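Local coordinates for protein CCMAN5 (Cellulosimicrobium cellulans, PDB 2XSG) that is a family 92 glycosyl hydrolase that acts as an alpha-mannosidase and probably works on mannose linkages of yeast-type glycans, at residues S684-V689 and W735-T740. Sequence-based numbering, arbitrary orientation.
Sequences SSQFQV and WVDYAT
The carboxamide of Gln686 lies over one face of the Trp735 indole, the two planes 10° apart, with Gln686 CD 3.5 Å from Trp735 CE3. The broad indole offers a flat surface, and glutamine's chain, extended beyond CG, carries a flat polar group over the six-membered ring. Phe687 points to the opposite face, with Val736, and its ring meets edge to edge with Tyr738 at the start of the helix, Phe687 CE2 lying 3.7 Å from Tyr738 CD1; Tyr365 adds an edge-to-face partner. The backbones are joined where Phe687 and Val736 form an antiparallel hydrogen-bonded pair, Val736 N to Phe687 O at 2.9 Å; beyond it Tyr738 N reaches Ser685 O almost along the C=O axis. Aspartate's short carboxylate serves two donors: OD2 of Asp737 takes the small Ser685 hydroxyl on its syn lone pair (OG to OD2, 2.8 Å), while OD1 accepts from Ala739 N. An alanine here, lacking that carboxylate, would probably leave the helix's first turn less firmly held against the loop. These are the middle and one outer strand of a three-stranded antiparallel sheet in the catalytic domain, the outer, 735-737, running directly into a helix N-capped by Asp737.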
ATOM      1  N   SER A 684     -17.398   5.858   7.005  1.00  4.33           N
ATOM      2  CA  SER A 684     -18.080   6.822   7.877  1.00  5.30           C
ATOM      3  C   SER A 684     -17.203   8.073   7.928  1.00  5.47           C
ATOM      4  O   SER A 684     -16.166   8.127   7.263  1.00  6.34           O
ATOM      5  CB  SER A 684     -18.283   6.252   9.284  1.00  4.18           C
ATOM      6  OG  SER A 684     -17.101   6.349  10.045  1.00  5.94           O
ATOM      7  N   SER A 685     -17.606   9.066   8.708  1.00  5.80           N
ATOM      8  CA  SER A 685     -16.809  10.277   8.835  1.00  6.30           C
ATOM      9  C   SER A 685     -16.040  10.305  10.153  1.00  6.25           C
ATOM     10  O   SER A 685     -15.455  11.327  10.511  1.00  6.52           O
ATOM     11  CB  SER A 685     -17.696  11.512   8.691  1.00  6.56           C
ATOM     12  OG  SER A 685     -18.720  11.509   9.666  1.00  7.73           O
ATOM     13  N   GLN A 686     -16.025   9.180  10.864  1.00  5.87           N
ATOM     14  CA  GLN A 686     -15.436   9.148  12.226  1.00  5.66           C
ATOM     15  C   GLN A 686     -14.035   8.531  12.357  1.00  5.70           C
ATOM     16  O   GLN A 686     -13.646   7.648  11.569  1.00  5.01           O
ATOM     17  CB  GLN A 686     -16.402   8.480  13.200  1.00  5.43           C
ATOM     18  CG  GLN A 686     -17.622   9.361  13.500  1.00  5.20           C
ATOM     19  CD  GLN A 686     -18.490   8.803  14.608  1.00  5.96           C
ATOM     20  OE1 GLN A 686     -19.556   9.353  14.894  1.00  9.00           O
ATOM     21  NE2 GLN A 686     -18.042   7.728  15.247  1.00  2.00           N
ATOM     22  N   PHE A 687     -13.295   9.008  13.364  1.00  5.27           N
ATOM     23  CA  PHE A 687     -11.988   8.460  13.718  1.00  5.37           C
ATOM     24  C   PHE A 687     -11.959   8.215  15.203  1.00  5.44           C
ATOM     25  O   PHE A 687     -12.498   9.019  15.957  1.00  5.40           O
ATOM     26  CB  PHE A 687     -10.862   9.396  13.293  1.00  5.24           C
ATOM     27  CG  PHE A 687     -10.811   9.603  11.819  1.00  5.92           C
ATOM     28  CD1 PHE A 687     -10.131   8.705  11.012  1.00  6.89           C
ATOM     29  CD2 PHE A 687     -11.489  10.661  11.225  1.00  7.80           C
ATOM     30  CE1 PHE A 687     -10.108   8.861   9.646  1.00  3.97           C
ATOM     31  CE2 PHE A 687     -11.473  10.834   9.833  1.00  6.56           C
ATOM     32  CZ  PHE A 687     -10.769   9.934   9.052  1.00  5.43           C
ATOM     33  N   GLN A 688     -11.367   7.090  15.603  1.00  4.55           N
ATOM     34  CA  GLN A 688     -11.206   6.757  17.012  1.00  4.94           C
ATOM     35  C   GLN A 688      -9.885   7.286  17.575  1.00  5.49           C
ATOM     36  O   GLN A 688      -8.827   7.188  16.923  1.00  4.83           O
ATOM     37  CB  GLN A 688     -11.306   5.240  17.231  1.00  4.46           C
ATOM     38  CG  GLN A 688     -12.728   4.658  16.993  1.00  5.50           C
ATOM     39  CD  GLN A 688     -13.708   5.049  18.091  1.00  6.68           C
ATOM     40  OE1 GLN A 688     -13.342   5.103  19.278  1.00  5.26           O
ATOM     41  NE2 GLN A 688     -14.958   5.328  17.706  1.00  4.16           N
ATOM     42  N   VAL A 689      -9.959   7.803  18.806  1.00  5.48           N
ATOM     43  CA  VAL A 689      -8.808   8.347  19.513  1.00  5.79           C
ATOM     44  C   VAL A 689      -7.943   7.212  20.046  1.00  6.54           C
ATOM     45  O   VAL A 689      -8.459   6.246  20.631  1.00  6.78           O
ATOM     46  CB  VAL A 689      -9.245   9.280  20.665  1.00  6.18           C
ATOM     47  CG1 VAL A 689      -8.069   9.602  21.587  1.00  5.15           C
ATOM     48  CG2 VAL A 689      -9.840  10.570  20.096  1.00  5.54           C
ATOM     49  N   TRP A 735     -13.796   9.614  20.071  1.00  9.24           N
ATOM     50  CA  TRP A 735     -13.850   9.692  18.611  1.00  8.91           C
ATOM     51  C   TRP A 735     -13.999  11.155  18.202  1.00  9.05           C
ATOM     52  O   TRP A 735     -14.562  11.969  18.950  1.00  8.97           O
ATOM     53  CB  TRP A 735     -15.034   8.882  18.063  1.00  8.76           C
ATOM     54  CG  TRP A 735     -16.388   9.357  18.550  1.00  8.71           C
ATOM     55  CD1 TRP A 735     -17.058   8.924  19.666  1.00  8.28           C
ATOM     56  CD2 TRP A 735     -17.229  10.358  17.942  1.00  7.73           C
ATOM     57  NE1 TRP A 735     -18.258   9.589  19.787  1.00  8.43           N
ATOM     58  CE2 TRP A 735     -18.385  10.479  18.750  1.00  8.03           C
ATOM     59  CE3 TRP A 735     -17.112  11.171  16.799  1.00  7.25           C
ATOM     60  CZ2 TRP A 735     -19.433  11.372  18.443  1.00  7.18           C
ATOM     61  CZ3 TRP A 735     -18.151  12.055  16.491  1.00  5.52           C
ATOM     62  CH2 TRP A 735     -19.291  12.155  17.321  1.00  6.88           C
ATOM     63  N   VAL A 736     -13.490  11.498  17.025  1.00  8.56           N
ATOM     64  CA  VAL A 736     -13.701  12.829  16.474  1.00  8.70           C
ATOM     65  C   VAL A 736     -14.192  12.727  15.027  1.00  8.52           C
ATOM     66  O   VAL A 736     -13.878  11.755  14.315  1.00  8.21           O
ATOM     67  CB  VAL A 736     -12.425  13.734  16.532  1.00  8.91           C
ATOM     68  CG1 VAL A 736     -11.643  13.533  17.830  1.00  9.47           C
ATOM     69  CG2 VAL A 736     -11.530  13.451  15.362  1.00 10.38           C
ATOM     70  N   ASP A 737     -14.947  13.735  14.593  1.00  8.18           N
ATOM     71  CA  ASP A 737     -15.424  13.774  13.219  1.00  8.20           C
ATOM     72  C   ASP A 737     -14.359  14.300  12.280  1.00  7.72           C
ATOM     73  O   ASP A 737     -13.559  15.175  12.655  1.00  7.50           O
ATOM     74  CB  ASP A 737     -16.681  14.613  13.084  1.00  8.74           C
ATOM     75  CG  ASP A 737     -17.509  14.201  11.879  1.00 10.94           C
ATOM     76  OD1 ASP A 737     -17.504  14.959  10.869  1.00 11.75           O
ATOM     77  OD2 ASP A 737     -18.115  13.092  11.940  1.00 12.38           O
ATOM     78  N   TYR A 738     -14.365  13.771  11.056  1.00  7.01           N
ATOM     79  CA  TYR A 738     -13.495  14.254   9.982  1.00  6.61           C
ATOM     80  C   TYR A 738     -13.565  15.779   9.813  1.00  6.64           C
ATOM     81  O   TYR A 738     -12.528  16.446   9.641  1.00  6.26           O
ATOM     82  CB  TYR A 738     -13.865  13.562   8.677  1.00  6.46           C
ATOM     83  CG  TYR A 738     -13.062  14.002   7.470  1.00  6.01           C
ATOM     84  CD1 TYR A 738     -11.769  13.533   7.264  1.00  5.27           C
ATOM     85  CD2 TYR A 738     -13.616  14.877   6.519  1.00  3.34           C
ATOM     86  CE1 TYR A 738     -11.037  13.932   6.145  1.00  6.63           C
ATOM     87  CE2 TYR A 738     -12.894  15.288   5.402  1.00  4.67           C
ATOM     88  CZ  TYR A 738     -11.609  14.805   5.214  1.00  5.00           C
ATOM     89  OH  TYR A 738     -10.884  15.198   4.121  1.00  2.84           O
ATOM     90  N   ALA A 739     -14.778  16.330   9.886  1.00  6.23           N
ATOM     91  CA  ALA A 739     -14.969  17.773   9.725  1.00  6.41           C
ATOM     92  C   ALA A 739     -14.155  18.565  10.759  1.00  6.17           C
ATOM     93  O   ALA A 739     -13.597  19.630  10.459  1.00  6.54           O
ATOM     94  CB  ALA A 739     -16.500  18.156   9.776  1.00  6.42           C
ATOM     95  N   THR A 740     -14.075  18.032  11.968  1.00  6.61           N
ATOM     96  CA  THR A 740     -13.376  18.706  13.058  1.00  7.06           C
ATOM     97  C   THR A 740     -11.889  18.784  12.745  1.00  7.02           C
ATOM     98  O   THR A 740     -11.259  19.832  12.914  1.00  7.20           O
ATOM     99  CB  THR A 740     -13.631  18.000  14.395  1.00  6.68           C
ATOM    100  OG1 THR A 740     -15.036  18.006  14.647  1.00  7.14           O
ATOM    101  CG2 THR A 740     -12.921  18.702  15.535  1.00  7.53           C
TER